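GTPase subunit of restriction endonuclease (Thermococcus gammatolerans, PDB 6P0F) probably recognises modified DNA through an N-terminal YTH-like domain, directing an McrBC-type restriction endonuclease to its target as the GTPase subunit. Local coordinates at residues N106-L111 against N120-M125; P39-N44 against E99-S104; E18-T23 against F73-R78; W53-E58 against K63-G68. All coordinates share one frame; numbering follows the deposited sequence.

Interaction 1. Residues N106-L111 against N120-M125; sequences NDVSFL and NFRFLM
Val108 and Leu111 of the loop segment N106-L111 press their methyl groups against the chain at Phe121, Arg122 and Leu124, and these apolar touches carry the tight part of the contact. Val108 lays CG1 against CB of Arg122 at 3.7 Å, the two side chains crossing obliquely. Leu111 divides its branches: CD1 sits 4.0 Å from CA of Arg122 and 3.9 Å from the carbonyl O of Phe121, while CD2 meets CD2 of Leu124 at 4.1 Å, the two leucines running antiparallel. Leucine suits this spot because its fork can cover backbone with one methyl and a neighbouring side chain with the other. The receiving segment leads into strand 123-127 of the central mixed sheet in this YTH-like domain, and Arg122 and Phe123 together face Arg55 in a classic beta bulge. Inward, Leu111 and Leu124 are buried; outward, packing gives way to polar groups. With chi1 at 69°, CG of Arg122 stands between the backbone N and the carbonyl carbon, and the extended chain leads away from N106-L111. NH1 bonds to the carbonyl O of Ile103 and forms a salt bridge with Glu102, and CZ of Phe123 sits over one face of the guanidinium, 3.3 Å above its plane and offset toward its rim. At the exposed loop start, Asn106 N and Asp107 OD2 bond weakly to Ser104 OG.

Interaction 2. Residues P39-N44 against E99-S104; sequences PDILDN and ETVEIS
Apolar contact comes first, and it centres on Ile41, which leans from the helix toward Glu99 and Val101. Its CD1 lies 3.7 Å from CG of Glu99 and 3.8 Å from CD, the isoleucine crossing the glutamate chain at about a right angle. Toward Val101 the approach is tip to tip, with Ile41 CD1 4.1 Å from Val101 CG2. A branched isoleucine suits the helix face here, since its long arm reaches Glu99 while CG1 and CG2 also approach the valine methyl. The contact sets helix 39-45 against strand 91-102, a long strand of the mixed sheet in the YTH-like domain, and a disulfide between Cys45 and Cys98 ties the two elements covalently just beyond this packing.

Polar contact across the segments passes through one water, which accepts from ND2 of Asn44 at 2.9 Å and donates to OE2 of Glu99 at 3.0 Å. The other carboxylate oxygen stays within the strand: a bend at chi2 (-64°) carries OE1 back to the backbone N of Thr100, at 2.9 Å, where it receives the N-H on its anti lone pair. Shortening Glu99 to alanine is likely to leave the water without its acceptor, Thr100 N without OE1, and Ile41 CD1 without the chain it rests on. Among charges, OE2 of Glu99 stands 5.6 Å from OD2 of Asp40, a like charge probably offset by nearby Lys67, which packs on Glu99. Asp43, further round the helix, forms a salt bridge with Arg30.

Interaction 3. Residues E18-T23 against F73-R78; sequences ENFEET and FYVGKR
Phe20 drives its ring from helix 15-26 onto Phe73 and Val75 of strand 70-76, sealing the helix to one face of the mixed sheet in this YTH-like domain. It buries the most surface of the three, and an aromatic suits the site because its flat, wide ring can span two residues, two apart in sequence, that point from the same face of the strand. Its CG lies anti to the backbone N (chi1 -179°), which carries the ring away from the helix toward the strand.

Phe73 gives Phe20 a ring face to rest on: CE1 of Phe20 stands 3.4 Å above that plane, offset toward the rim. The centroids are 5.0 Å apart and the planes inclined at 54°, an oblique meeting that is neither a stack nor a T-shape. CZ of Phe20 touches CB of Phe73 as well, at 3.8 Å. Phe73 has a second aromatic neighbour in Trp53, whose ring meets it edge-to-face, and Ile10 of strand 5-11 also packs on Phe20. Tyr74, between the two contact residues, faces away from this helix and packs on helix 138-145 instead. With leucine replacing Phe20, the Phe73 face would probably lose part of its cover and a gap would likely open near Val75. Coming from the opposite direction, CG2 of Val75 meets CE2 of the Phe20 ring at 3.8 Å.

Interaction 4. Residues W53-E58 against K63-G68; sequences WGRSKE and KKIDKG
Arg55, the last strand residue of W53-E58, brings NH1 to 4.0 Å from CD1 of Ile65, the side chains crossing at a slant. A bend at chi3 (63°) turns the guanidinium toward this side, and NH1 donates to the carbonyl O of Thr59. The long arginine chain can thus lie beside an apolar methyl and still donate to a backbone carbonyl. Three residues on, Glu58 has the largest share of the buried surface. Its carbonyl O accepts a weak hydrogen bond from N of Ile65, 3.3 Å long but nearly straight at 166°, and CG1 of Ile65 packs 3.8 Å from the same oxygen. The Glu58 and Lys64 side chains run side by side, CG to CG 4.2 Å, but OE1 of Glu58 and NZ of Lys64 stay 4.7 Å apart, too far for a salt bridge, so any attraction is probably weak and softened by solvent. The pair sits at the open end of the beta hairpin of strands 59-60 and 63-64, Lys64 within its second strand. Ile65, just after the hairpin and buried, packs on Phe6 of strand 5-11, Ile97 of strand 91-102 and Met125 of strand 123-127, while helix 15-26 lies against Trp53.

How the interactions relate
All four contacts gather round the same mixed sheet. Along the chain, interaction 3 opens first and its span crosses that of interaction 2, both spans enclosing the whole of interaction 4; interaction 1 follows after the rest. Interaction 1 lies 12 to 13 Å, centre to centre, from interactions 2 and 4 and is hydrogen-bonded to both, strand 123-127 running between strands 91-102 and 49-55. Interactions 2 and 4 meet where Thr100 and Glu99 reach K63-G68. Interaction 3 stands about 22 Å from interaction 2, between centres, but touches interaction 4 through Trp53. Loop, helix 39-45, hairpin and helix 15-26 thus meet on one sheet, giving the presumably DNA-binding YTH-like domain a single compact body.

Interaction 1. Residues N106-L111 against N120-M125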
# COMPACT_ATOMS: atom_id res chain seq x y z
N ASN A 106 -0.17 -18.15 13.45
CA ASN A 106 -0.73 -19.49 13.32
C ASN A 106 -1.87 -19.57 12.31
O ASN A 106 -2.37 -20.67 12.05
CB ASN A 106 -1.26 -19.98 14.68
CG ASN A 106 -0.26 -19.77 15.82
OD1 ASN A 106 -0.51 -19.02 16.77
ND2 ASN A 106 0.87 -20.44 15.73
N ASP A 107 -2.30 -18.44 11.76
CA ASP A 107 -3.52 -18.37 10.96
C ASP A 107 -3.26 -17.86 9.55
O ASP A 107 -4.21 -17.47 8.86
CB ASP A 107 -4.54 -17.47 11.65
CG ASP A 107 -5.23 -18.14 12.83
OD1 ASP A 107 -5.38 -19.38 12.80
OD2 ASP A 107 -5.62 -17.41 13.77
N VAL A 108 -2.01 -17.90 9.09
CA VAL A 108 -1.66 -17.26 7.82
C VAL A 108 -1.91 -18.11 6.59
O VAL A 108 -1.75 -17.62 5.46
CB VAL A 108 -0.18 -16.83 7.84
CG1 VAL A 108 0.06 -15.77 8.88
CG2 VAL A 108 0.76 -18.04 8.11
N SER A 109 -2.32 -19.38 6.75
CA SER A 109 -2.35 -20.24 5.58
C SER A 109 -3.24 -19.69 4.46
O SER A 109 -2.93 -19.87 3.27
CB SER A 109 -2.83 -21.64 5.96
OG SER A 109 -3.01 -22.40 4.78
N PHE A 110 -4.37 -19.07 4.81
CA PHE A 110 -5.29 -18.60 3.76
C PHE A 110 -4.64 -17.53 2.88
O PHE A 110 -5.05 -17.36 1.73
CB PHE A 110 -6.61 -18.06 4.36
CG PHE A 110 -6.55 -16.65 4.89
CD1 PHE A 110 -5.95 -16.38 6.12
CD2 PHE A 110 -7.11 -15.61 4.18
CE1 PHE A 110 -5.90 -15.08 6.61
CE2 PHE A 110 -7.07 -14.31 4.67
CZ PHE A 110 -6.47 -14.04 5.89
N LEU A 111 -3.63 -16.83 3.38
CA LEU A 111 -3.00 -15.77 2.59
C LEU A 111 -2.32 -16.35 1.35
O LEU A 111 -2.14 -15.63 0.37
CB LEU A 111 -1.99 -14.98 3.44
CG LEU A 111 -2.64 -14.19 4.57
CD1 LEU A 111 -1.59 -13.60 5.50
CD2 LEU A 111 -3.56 -13.11 4.03
N ASN A 120 3.90 -14.95 4.85
CA ASN A 120 4.83 -14.02 5.49
C ASN A 120 4.19 -12.67 5.81
O ASN A 120 4.64 -11.98 6.73
CB ASN A 120 6.04 -13.77 4.58
CG ASN A 120 6.94 -14.99 4.42
OD1 ASN A 120 6.80 -15.98 5.14
ND2 ASN A 120 7.87 -14.91 3.46
N PHE A 121 3.16 -12.27 5.07
CA PHE A 121 2.71 -10.88 5.04
C PHE A 121 1.43 -10.70 5.85
O PHE A 121 0.38 -10.25 5.35
CB PHE A 121 2.52 -10.43 3.59
CG PHE A 121 3.71 -10.69 2.72
CD1 PHE A 121 4.87 -9.98 2.91
CD2 PHE A 121 3.68 -11.64 1.72
CE1 PHE A 121 5.99 -10.21 2.12
CE2 PHE A 121 4.79 -11.89 0.93
CZ PHE A 121 5.94 -11.16 1.12
N ARG A 122 1.54 -10.99 7.14
CA ARG A 122 0.36 -11.15 7.97
C ARG A 122 -0.18 -9.85 8.57
O ARG A 122 -1.26 -9.88 9.17
CB ARG A 122 0.66 -12.15 9.10
CG ARG A 122 1.64 -11.63 10.15
CD ARG A 122 2.09 -12.77 11.07
NE ARG A 122 2.95 -12.26 12.15
CZ ARG A 122 2.50 -11.72 13.28
NH1 ARG A 122 1.20 -11.63 13.51
NH2 ARG A 122 3.36 -11.29 14.19
N PHE A 123 0.51 -8.73 8.43
CA PHE A 123 -0.04 -7.44 8.86
C PHE A 123 -0.77 -6.82 7.68
O PHE A 123 -0.14 -6.27 6.76
CB PHE A 123 1.08 -6.56 9.42
CG PHE A 123 1.62 -7.08 10.73
CD1 PHE A 123 0.98 -6.79 11.93
CD2 PHE A 123 2.75 -7.88 10.76
CE1 PHE A 123 1.46 -7.29 13.14
CE2 PHE A 123 3.23 -8.39 11.96
CZ PHE A 123 2.58 -8.09 13.15
N LEU A 124 -2.10 -6.89 7.71
CA LEU A 124 -2.92 -6.49 6.58
C LEU A 124 -3.44 -5.08 6.74
O LEU A 124 -3.81 -4.64 7.84
CB LEU A 124 -4.12 -7.44 6.42
CG LEU A 124 -3.87 -8.95 6.40
CD1 LEU A 124 -5.20 -9.66 6.15
CD2 LEU A 124 -2.86 -9.30 5.33
N MSE A 125 -3.56 -4.39 5.61
CA MSE A 125 -4.22 -3.09 5.55
C MSE A 125 -5.30 -3.19 4.46
O MSE A 125 -5.00 -3.61 3.34
CB MSE A 125 -3.24 -1.96 5.24
CG MSE A 125 -2.59 -2.10 3.87
SE MSE A 125 -1.01 -0.90 3.74
CE MSE A 125 -0.15 -1.65 5.22

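Interaction 2. Residues P39-N44 against E99-S104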
# COMPACT_ATOMS: atom_id res chain seq x y z
N PRO A 39 -16.58 -10.64 9.72
CA PRO A 39 -17.60 -9.94 8.92
C PRO A 39 -17.67 -8.45 9.24
O PRO A 39 -18.06 -7.64 8.40
CB PRO A 39 -18.90 -10.67 9.29
CG PRO A 39 -18.60 -11.28 10.63
CD PRO A 39 -17.17 -11.69 10.56
N ASP A 40 -17.26 -8.05 10.43
CA ASP A 40 -17.24 -6.62 10.75
C ASP A 40 -16.29 -5.87 9.81
O ASP A 40 -16.60 -4.79 9.30
CB ASP A 40 -16.80 -6.45 12.21
CG ASP A 40 -15.39 -7.04 12.42
OD1 ASP A 40 -15.18 -8.17 11.95
OD2 ASP A 40 -14.51 -6.29 12.80
N ILE A 41 -15.09 -6.43 9.63
CA ILE A 41 -14.11 -5.83 8.74
C ILE A 41 -14.65 -5.79 7.32
O ILE A 41 -14.61 -4.76 6.64
CB ILE A 41 -12.78 -6.60 8.81
CG1 ILE A 41 -12.24 -6.61 10.24
CG2 ILE A 41 -11.84 -6.02 7.82
CD1 ILE A 41 -11.86 -5.28 10.78
N LEU A 42 -15.17 -6.93 6.84
CA LEU A 42 -15.67 -7.00 5.48
C LEU A 42 -16.83 -6.04 5.25
O LEU A 42 -16.92 -5.38 4.21
CB LEU A 42 -16.07 -8.43 5.17
CG LEU A 42 -14.96 -9.47 5.28
CD1 LEU A 42 -15.52 -10.86 5.02
CD2 LEU A 42 -13.85 -9.12 4.30
N ASP A 43 -17.74 -5.95 6.22
CA ASP A 43 -18.88 -5.05 6.10
C ASP A 43 -18.43 -3.59 6.04
O ASP A 43 -18.95 -2.78 5.25
CB ASP A 43 -19.82 -5.25 7.30
CG ASP A 43 -20.68 -6.54 7.20
OD1 ASP A 43 -20.76 -7.18 6.13
OD2 ASP A 43 -21.30 -6.89 8.24
N ASN A 44 -17.51 -3.21 6.91
CA ASN A 44 -17.09 -1.82 6.99
C ASN A 44 -16.21 -1.40 5.82
O ASN A 44 -16.17 -0.22 5.48
CB ASN A 44 -16.36 -1.58 8.31
CG ASN A 44 -17.32 -1.46 9.48
OD1 ASN A 44 -18.55 -1.55 9.33
ND2 ASN A 44 -16.75 -1.29 10.67
N GLU A 99 -9.11 -0.15 7.37
CA GLU A 99 -8.94 -1.00 8.54
C GLU A 99 -7.59 -1.69 8.46
O GLU A 99 -7.05 -1.90 7.37
CB GLU A 99 -10.00 -2.09 8.65
CG GLU A 99 -11.11 -1.82 9.65
CD GLU A 99 -10.60 -1.76 11.08
OE1 GLU A 99 -9.38 -1.73 11.31
OE2 GLU A 99 -11.44 -1.68 11.99
N THR A 100 -7.07 -2.06 9.61
CA THR A 100 -5.88 -2.90 9.68
C THR A 100 -6.25 -4.14 10.47
O THR A 100 -7.06 -4.10 11.39
CB THR A 100 -4.68 -2.20 10.33
OG1 THR A 100 -5.00 -1.88 11.69
CG2 THR A 100 -4.30 -0.94 9.59
N VAL A 101 -5.65 -5.26 10.08
CA VAL A 101 -5.92 -6.55 10.68
C VAL A 101 -4.59 -7.25 10.82
O VAL A 101 -3.91 -7.47 9.81
CB VAL A 101 -6.88 -7.40 9.81
CG1 VAL A 101 -7.07 -8.77 10.46
CG2 VAL A 101 -8.21 -6.68 9.61
N GLU A 102 -4.21 -7.61 12.03
CA GLU A 102 -3.06 -8.47 12.25
C GLU A 102 -3.53 -9.92 12.23
O GLU A 102 -4.33 -10.33 13.08
CB GLU A 102 -2.36 -8.13 13.57
CG GLU A 102 -1.20 -9.09 13.87
CD GLU A 102 -0.59 -8.87 15.27
OE1 GLU A 102 0.29 -9.68 15.66
OE2 GLU A 102 -1.07 -7.97 16.00
N ILE A 103 -3.04 -10.70 11.27
CA ILE A 103 -3.29 -12.13 11.25
C ILE A 103 -2.26 -12.81 12.14
O ILE A 103 -1.05 -12.55 12.03
CB ILE A 103 -3.23 -12.69 9.82
CG1 ILE A 103 -4.23 -11.97 8.91
CG2 ILE A 103 -3.50 -14.20 9.84
CD1 ILE A 103 -5.66 -12.10 9.34
N SER A 104 -2.72 -13.69 13.02
CA SER A 104 -1.79 -14.39 13.89
C SER A 104 -0.86 -15.29 13.08
O SER A 104 -1.25 -15.87 12.07
CB SER A 104 -2.56 -15.22 14.91
OG SER A 104 -2.60 -16.57 14.51
O HOH W 1 -13.98 -0.61 10.85

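Interaction 3. Residues E18-T23 against F73-R78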
# COMPACT_ATOMS: atom_id res chain seq x y z
N GLU A 18 3.29 -9.21 -8.61
CA GLU A 18 2.21 -10.16 -8.83
C GLU A 18 1.20 -10.12 -7.69
O GLU A 18 -0.02 -10.11 -7.91
CB GLU A 18 2.78 -11.58 -8.99
CG GLU A 18 3.75 -11.68 -10.16
CD GLU A 18 3.05 -11.42 -11.49
OE1 GLU A 18 3.28 -10.35 -12.09
OE2 GLU A 18 2.26 -12.27 -11.94
N ASN A 19 1.70 -10.08 -6.45
CA ASN A 19 0.80 -10.03 -5.29
C ASN A 19 0.01 -8.72 -5.27
O ASN A 19 -1.19 -8.72 -4.96
CB ASN A 19 1.61 -10.17 -4.01
CG ASN A 19 2.19 -11.58 -3.83
OD1 ASN A 19 1.89 -12.47 -4.60
ND2 ASN A 19 3.01 -11.75 -2.82
N PHE A 20 0.67 -7.62 -5.59
CA PHE A 20 0.03 -6.29 -5.64
C PHE A 20 -1.05 -6.23 -6.71
O PHE A 20 -2.14 -5.69 -6.48
CB PHE A 20 1.12 -5.27 -5.90
CG PHE A 20 0.66 -3.86 -5.96
CD1 PHE A 20 0.33 -3.17 -4.81
CD2 PHE A 20 0.60 -3.18 -7.19
CE1 PHE A 20 -0.07 -1.82 -4.88
CE2 PHE A 20 0.22 -1.84 -7.25
CZ PHE A 20 -0.11 -1.18 -6.09
N GLU A 21 -0.76 -6.76 -7.89
CA GLU A 21 -1.76 -6.82 -8.94
C GLU A 21 -2.98 -7.61 -8.47
O GLU A 21 -4.12 -7.22 -8.74
CB GLU A 21 -1.14 -7.45 -10.19
CG GLU A 21 -2.08 -7.54 -11.37
CD GLU A 21 -1.37 -8.10 -12.60
OE1 GLU A 21 -0.78 -9.19 -12.49
OE2 GLU A 21 -1.36 -7.43 -13.66
N GLU A 22 -2.75 -8.69 -7.73
CA GLU A 22 -3.85 -9.54 -7.33
C GLU A 22 -4.80 -8.83 -6.36
O GLU A 22 -6.02 -8.88 -6.54
CB GLU A 22 -3.33 -10.83 -6.70
CG GLU A 22 -4.44 -11.75 -6.28
CD GLU A 22 -5.08 -12.50 -7.48
OE1 GLU A 22 -6.29 -12.75 -7.43
OE2 GLU A 22 -4.32 -12.85 -8.43
N THR A 23 -4.28 -8.22 -5.30
CA THR A 23 -5.15 -7.75 -4.25
C THR A 23 -5.29 -6.25 -4.13
O THR A 23 -6.19 -5.82 -3.40
CB THR A 23 -4.71 -8.29 -2.88
OG1 THR A 23 -3.38 -7.88 -2.58
CG2 THR A 23 -4.78 -9.83 -2.87
N PHE A 73 1.68 3.96 -3.08
CA PHE A 73 2.36 2.80 -3.65
C PHE A 73 3.14 3.29 -4.86
O PHE A 73 2.56 3.74 -5.85
CB PHE A 73 1.35 1.73 -4.07
CG PHE A 73 0.69 1.02 -2.95
CD1 PHE A 73 1.31 0.00 -2.26
CD2 PHE A 73 -0.61 1.35 -2.62
CE1 PHE A 73 0.66 -0.67 -1.24
CE2 PHE A 73 -1.28 0.67 -1.59
CZ PHE A 73 -0.65 -0.33 -0.92
N TYR A 74 4.47 3.23 -4.77
CA TYR A 74 5.34 3.49 -5.90
C TYR A 74 5.55 2.18 -6.65
O TYR A 74 5.85 1.18 -6.02
CB TYR A 74 6.69 4.00 -5.39
CG TYR A 74 6.80 5.43 -4.93
CD1 TYR A 74 5.68 6.21 -4.68
CD2 TYR A 74 8.05 5.99 -4.74
CE1 TYR A 74 5.81 7.52 -4.26
CE2 TYR A 74 8.20 7.31 -4.32
CZ TYR A 74 7.08 8.05 -4.06
OH TYR A 74 7.22 9.37 -3.65
N VAL A 75 5.39 2.19 -7.97
CA VAL A 75 5.50 0.97 -8.77
C VAL A 75 6.54 1.20 -9.86
O VAL A 75 6.40 2.11 -10.68
CB VAL A 75 4.15 0.58 -9.39
CG1 VAL A 75 4.29 -0.71 -10.20
CG2 VAL A 75 3.08 0.44 -8.29
N GLY A 76 7.57 0.36 -9.89
CA GLY A 76 8.64 0.55 -10.85
C GLY A 76 9.69 -0.52 -10.67
O GLY A 76 9.60 -1.37 -9.79
N LYS A 77 10.74 -0.42 -11.50
CA LYS A 77 11.83 -1.40 -11.53
C LYS A 77 12.87 -1.02 -10.47
O LYS A 77 13.55 0.01 -10.58
CB LYS A 77 12.42 -1.44 -12.94
CG LYS A 77 13.72 -2.17 -13.09
CD LYS A 77 13.55 -3.65 -12.87
CE LYS A 77 14.85 -4.36 -13.28
NZ LYS A 77 14.70 -5.13 -14.56
N ARG A 78 12.96 -1.84 -9.44
CA ARG A 78 13.94 -1.60 -8.39
C ARG A 78 15.32 -1.93 -8.93
O ARG A 78 15.54 -3.07 -9.36
CB ARG A 78 13.63 -2.43 -7.16
CG ARG A 78 14.61 -2.16 -6.05
CD ARG A 78 14.19 -2.76 -4.70
NE ARG A 78 12.88 -2.25 -4.27
CZ ARG A 78 12.70 -1.08 -3.65
NH1 ARG A 78 13.74 -0.32 -3.37
NH2 ARG A 78 11.47 -0.69 -3.32

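Interaction 4. Residues W53-E58 against K63-G68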
# COMPACT_ATOMS: atom_id res chain seq x y z
N TRP A 53 -3.44 -5.06 1.26
CA TRP A 53 -2.01 -5.28 1.14
C TRP A 53 -1.52 -5.81 2.47
O TRP A 53 -2.21 -5.73 3.48
CB TRP A 53 -1.30 -3.98 0.75
CG TRP A 53 0.16 -4.19 0.46
CD1 TRP A 53 1.23 -3.63 1.11
CD2 TRP A 53 0.72 -5.05 -0.55
NE1 TRP A 53 2.41 -4.11 0.58
CE2 TRP A 53 2.12 -4.95 -0.45
CE3 TRP A 53 0.16 -5.88 -1.51
CZ2 TRP A 53 2.98 -5.69 -1.29
CZ3 TRP A 53 1.02 -6.58 -2.36
CH2 TRP A 53 2.41 -6.46 -2.25
N GLY A 54 -0.37 -6.49 2.46
CA GLY A 54 0.12 -7.11 3.67
C GLY A 54 1.62 -6.91 3.79
O GLY A 54 2.33 -6.80 2.79
N ARG A 55 2.08 -6.88 5.04
CA ARG A 55 3.50 -6.69 5.33
C ARG A 55 3.91 -7.63 6.45
O ARG A 55 3.07 -8.17 7.16
CB ARG A 55 3.80 -5.25 5.76
CG ARG A 55 3.52 -4.22 4.69
CD ARG A 55 3.95 -2.83 5.15
NE ARG A 55 5.38 -2.78 5.37
CZ ARG A 55 5.93 -2.64 6.57
NH1 ARG A 55 5.16 -2.51 7.65
NH2 ARG A 55 7.24 -2.62 6.68
N SER A 56 5.25 -7.80 6.60
CA SER A 56 5.83 -8.62 7.65
C SER A 56 5.76 -7.99 9.04
O SER A 56 5.83 -8.73 10.03
CB SER A 56 7.32 -8.89 7.37
OG SER A 56 7.54 -9.26 6.02
N LYS A 57 5.63 -6.66 9.15
CA LYS A 57 5.59 -5.98 10.43
C LYS A 57 4.43 -4.99 10.49
O LYS A 57 3.91 -4.55 9.46
CB LYS A 57 6.86 -5.18 10.72
CG LYS A 57 8.15 -5.96 10.69
CD LYS A 57 9.29 -5.13 11.28
CE LYS A 57 9.93 -5.83 12.48
NZ LYS A 57 11.12 -6.66 12.11
N GLU A 58 4.05 -4.64 11.73
CA GLU A 58 3.02 -3.65 11.99
C GLU A 58 3.49 -2.23 11.76
O GLU A 58 2.65 -1.32 11.62
CB GLU A 58 2.55 -3.79 13.44
CG GLU A 58 1.23 -3.12 13.76
CD GLU A 58 0.72 -3.53 15.13
OE1 GLU A 58 -0.46 -3.94 15.24
OE2 GLU A 58 1.52 -3.46 16.09
N LYS A 63 6.78 3.59 12.97
CA LYS A 63 5.46 4.20 13.11
C LYS A 63 4.44 3.09 12.87
O LYS A 63 4.59 2.30 11.94
CB LYS A 63 5.31 5.36 12.14
CG LYS A 63 6.36 6.46 12.40
CD LYS A 63 6.07 7.15 13.73
CE LYS A 63 6.89 8.42 13.92
NZ LYS A 63 6.41 9.18 15.11
N LYS A 64 3.48 2.97 13.77
CA LYS A 64 2.41 1.99 13.61
C LYS A 64 1.47 2.48 12.52
O LYS A 64 1.12 3.66 12.46
CB LYS A 64 1.69 1.80 14.94
CG LYS A 64 0.55 0.81 14.92
CD LYS A 64 -0.04 0.67 16.34
CE LYS A 64 -1.40 -0.01 16.31
NZ LYS A 64 -1.97 -0.18 17.68
N ILE A 65 1.07 1.58 11.63
CA ILE A 65 0.15 1.91 10.55
C ILE A 65 -1.26 1.82 11.10
O ILE A 65 -1.65 0.77 11.64
CB ILE A 65 0.34 0.97 9.36
CG1 ILE A 65 1.77 1.07 8.82
CG2 ILE A 65 -0.68 1.27 8.26
CD1 ILE A 65 2.05 0.06 7.74
N ASP A 66 -2.02 2.89 10.96
CA ASP A 66 -3.35 3.02 11.53
C ASP A 66 -4.40 3.21 10.44
O ASP A 66 -4.13 3.78 9.39
CB ASP A 66 -3.43 4.23 12.48
CG ASP A 66 -2.47 4.14 13.65
OD1 ASP A 66 -2.34 3.04 14.24
OD2 ASP A 66 -1.84 5.17 14.00
N LYS A 67 -5.65 2.83 10.73
CA LYS A 67 -6.71 3.22 9.81
C LYS A 67 -6.79 4.74 9.72
O LYS A 67 -6.46 5.48 10.67
CB LYS A 67 -8.04 2.59 10.20
CG LYS A 67 -8.52 2.92 11.57
CD LYS A 67 -9.86 2.22 11.84
CE LYS A 67 -10.31 2.63 13.23
NZ LYS A 67 -11.62 2.05 13.56
N GLY A 68 -7.08 5.22 8.51
CA GLY A 68 -7.06 6.63 8.21
C GLY A 68 -5.75 7.13 7.64
O GLY A 68 -5.72 8.22 7.06